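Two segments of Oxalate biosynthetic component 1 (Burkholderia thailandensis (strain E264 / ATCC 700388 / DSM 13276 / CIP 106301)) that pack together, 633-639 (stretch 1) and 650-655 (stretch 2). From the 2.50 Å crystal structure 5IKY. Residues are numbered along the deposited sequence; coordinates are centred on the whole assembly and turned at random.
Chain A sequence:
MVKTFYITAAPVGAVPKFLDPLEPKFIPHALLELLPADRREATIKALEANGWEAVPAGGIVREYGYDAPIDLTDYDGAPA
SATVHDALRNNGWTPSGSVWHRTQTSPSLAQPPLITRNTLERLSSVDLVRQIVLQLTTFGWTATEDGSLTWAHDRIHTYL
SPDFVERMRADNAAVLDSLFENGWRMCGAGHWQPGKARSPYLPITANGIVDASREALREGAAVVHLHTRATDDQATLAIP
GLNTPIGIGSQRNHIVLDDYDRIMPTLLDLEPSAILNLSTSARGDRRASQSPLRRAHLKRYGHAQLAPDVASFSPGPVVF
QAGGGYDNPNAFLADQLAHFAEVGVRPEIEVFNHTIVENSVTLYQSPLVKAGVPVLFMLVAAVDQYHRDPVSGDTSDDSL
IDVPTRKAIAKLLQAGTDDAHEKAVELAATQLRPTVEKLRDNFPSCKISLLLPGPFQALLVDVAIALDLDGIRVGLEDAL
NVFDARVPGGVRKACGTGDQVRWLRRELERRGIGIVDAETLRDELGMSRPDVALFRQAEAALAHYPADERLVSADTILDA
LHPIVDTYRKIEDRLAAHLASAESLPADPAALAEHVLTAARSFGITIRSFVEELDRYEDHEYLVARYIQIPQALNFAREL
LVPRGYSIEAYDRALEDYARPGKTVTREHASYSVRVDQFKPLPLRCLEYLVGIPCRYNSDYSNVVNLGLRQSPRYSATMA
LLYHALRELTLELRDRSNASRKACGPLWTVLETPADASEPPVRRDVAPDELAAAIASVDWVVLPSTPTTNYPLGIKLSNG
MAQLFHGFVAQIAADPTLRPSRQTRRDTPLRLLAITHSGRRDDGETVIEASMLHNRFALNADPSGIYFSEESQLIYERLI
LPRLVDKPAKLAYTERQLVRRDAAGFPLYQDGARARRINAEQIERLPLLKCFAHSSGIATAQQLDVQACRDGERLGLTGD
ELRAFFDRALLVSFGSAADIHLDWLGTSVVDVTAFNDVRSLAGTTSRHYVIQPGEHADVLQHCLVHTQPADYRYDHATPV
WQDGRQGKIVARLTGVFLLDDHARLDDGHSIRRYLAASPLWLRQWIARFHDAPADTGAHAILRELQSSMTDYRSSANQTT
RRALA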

# COMPACT_ATOMS: atom_id res chain seq x y z
N ALA A 633 -26.25 2.32 -6.40
CA ALA A 633 -25.49 3.07 -7.40
C ALA A 633 -26.42 3.72 -8.43
O ALA A 633 -26.15 4.83 -8.89
CB ALA A 633 -24.49 2.16 -8.08
N LEU A 634 -27.49 3.02 -8.78
CA LEU A 634 -28.44 3.54 -9.75
C LEU A 634 -29.16 4.78 -9.23
O LEU A 634 -29.18 5.82 -9.90
CB LEU A 634 -29.47 2.47 -10.13
CG LEU A 634 -28.92 1.26 -10.90
CD1 LEU A 634 -30.06 0.37 -11.37
CD2 LEU A 634 -28.07 1.73 -12.06
N ASN A 635 -29.73 4.67 -8.04
CA ASN A 635 -30.43 5.79 -7.42
C ASN A 635 -29.47 6.94 -7.13
O ASN A 635 -29.86 8.11 -7.18
CB ASN A 635 -31.13 5.35 -6.14
CG ASN A 635 -32.30 4.42 -6.41
OD1 ASN A 635 -33.37 4.87 -6.83
ND2 ASN A 635 -32.10 3.13 -6.17
N PHE A 636 -28.22 6.61 -6.81
CA PHE A 636 -27.19 7.61 -6.60
C PHE A 636 -27.02 8.47 -7.84
O PHE A 636 -26.93 9.69 -7.76
CB PHE A 636 -25.86 6.94 -6.23
CG PHE A 636 -24.72 7.91 -6.05
CD1 PHE A 636 -24.53 8.57 -4.85
CD2 PHE A 636 -23.84 8.15 -7.09
CE1 PHE A 636 -23.48 9.45 -4.69
CE2 PHE A 636 -22.79 9.04 -6.94
CZ PHE A 636 -22.61 9.69 -5.73
N ALA A 637 -26.97 7.81 -8.99
CA ALA A 637 -26.86 8.50 -10.27
C ALA A 637 -28.08 9.38 -10.50
O ALA A 637 -27.96 10.53 -10.91
CB ALA A 637 -26.70 7.50 -11.40
N ARG A 638 -29.26 8.82 -10.24
CA ARG A 638 -30.51 9.58 -10.34
C ARG A 638 -30.49 10.77 -9.38
O ARG A 638 -30.97 11.85 -9.70
CB ARG A 638 -31.71 8.68 -10.03
CG ARG A 638 -31.81 7.44 -10.89
CD ARG A 638 -32.97 6.55 -10.46
NE ARG A 638 -34.25 7.25 -10.50
CZ ARG A 638 -35.00 7.50 -9.44
NH1 ARG A 638 -34.62 7.11 -8.23
NH2 ARG A 638 -36.16 8.15 -9.58
N GLU A 639 -29.92 10.55 -8.20
CA GLU A 639 -29.88 11.55 -7.15
C GLU A 639 -29.00 12.74 -7.54
O GLU A 639 -29.18 13.85 -7.04
CB GLU A 639 -29.39 10.92 -5.85
CG GLU A 639 -29.73 11.70 -4.59
CD GLU A 639 -29.35 10.94 -3.34
OE1 GLU A 639 -28.38 10.16 -3.38
OE2 GLU A 639 -30.04 11.11 -2.31
N ALA A 650 -31.73 6.78 -19.09
CA ALA A 650 -30.86 5.61 -19.14
C ALA A 650 -31.00 4.82 -17.85
O ALA A 650 -31.17 3.60 -17.86
CB ALA A 650 -29.42 6.01 -19.37
N TYR A 651 -30.94 5.54 -16.73
CA TYR A 651 -31.23 4.96 -15.43
C TYR A 651 -32.73 4.73 -15.31
O TYR A 651 -33.45 4.89 -16.30
CB TYR A 651 -30.70 5.85 -14.31
CG TYR A 651 -29.25 6.24 -14.52
CD1 TYR A 651 -28.22 5.35 -14.23
CD2 TYR A 651 -28.91 7.49 -15.02
CE1 TYR A 651 -26.90 5.69 -14.43
CE2 TYR A 651 -27.59 7.84 -15.23
CZ TYR A 651 -26.59 6.94 -14.93
OH TYR A 651 -25.28 7.30 -15.13
N ASP A 652 -33.19 4.35 -14.12
CA ASP A 652 -34.52 3.78 -13.95
C ASP A 652 -34.64 2.53 -14.82
O ASP A 652 -35.73 2.07 -15.15
CB ASP A 652 -35.63 4.79 -14.30
CG ASP A 652 -35.73 5.91 -13.29
OD1 ASP A 652 -35.59 5.64 -12.08
OD2 ASP A 652 -35.95 7.07 -13.70
N ARG A 653 -33.48 1.98 -15.18
CA ARG A 653 -33.39 0.68 -15.83
C ARG A 653 -33.47 -0.38 -14.74
O ARG A 653 -33.36 -1.58 -15.00
CB ARG A 653 -32.10 0.55 -16.64
N ALA A 654 -33.65 0.10 -13.51
CA ALA A 654 -33.91 -0.75 -12.36
C ALA A 654 -35.23 -1.49 -12.53
O ALA A 654 -35.51 -2.45 -11.82
CB ALA A 654 -33.92 0.08 -11.08
N LEU A 655 -36.04 -1.02 -13.48
CA LEU A 655 -37.25 -1.73 -13.89
C LEU A 655 -36.88 -3.12 -14.41
O LEU A 655 -37.64 -4.07 -14.26
CB LEU A 655 -38.01 -0.94 -14.95

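Residues 633-639 form one stretch of a longer helix, held together by i to i-4 backbone hydrogen bonds such as Ala 637 N to Ala 633 O (3.1 Å) and Arg 638 N to Leu 634 O (3.0 Å). Against it lies an irregular segment, and the two bury 322 Å² between them. Because a helix turns about 100° per residue, Leu 634, Ala 637 and Arg 638 supply the contacts, whereas Ala 633 lies out of reach. These three and Tyr 651 opposite them are buried.

Leu 634 leaves the helix sideways, but its m, t side chain brings the branched end nearer the partner. Leu 634 CD1 lies 3.9 Å from Ala 654 CB, and Leu 634 CD2 lies 4.2 Å from Tyr 651 CD1, at the edge of the ring. A forked aliphatic side chain can thus touch two neighbours at once, while Ala 654 offers a short methyl.

Asn 635 points away and makes no contact across the interface, but Asn 635 OD1 accepts a weak hydrogen bond from Arg 638 NH1 (2.9 Å). Phe 636 is out of reach.

Ala 637 points toward the partner, and Tyr 651 points back. Ala 637 CB sits over one face of the Tyr 651 ring, 3.6 Å from its centroid and 18° off its normal, a CH-pi contact. A small side chain suits this place: the flat ring comes close to the helix, with Tyr 651 CE1 only 3.5 Å from Ala 637 CB.

Arg 638 combines apolar and charged contacts. Arg 638 CG packs 3.9 Å from Tyr 651 CB, and farther out Arg 638 NE forms a salt bridge with Asp 652 OD1 at 2.6 Å. The p chi3 bends a chain whose length lets it span from hydrocarbon packing to the carboxylate, and the partly exposed Asp 652 suits a buried cation by supplying the opposite charge. Glu 639, the last residue of the stretch, takes no part in the contact.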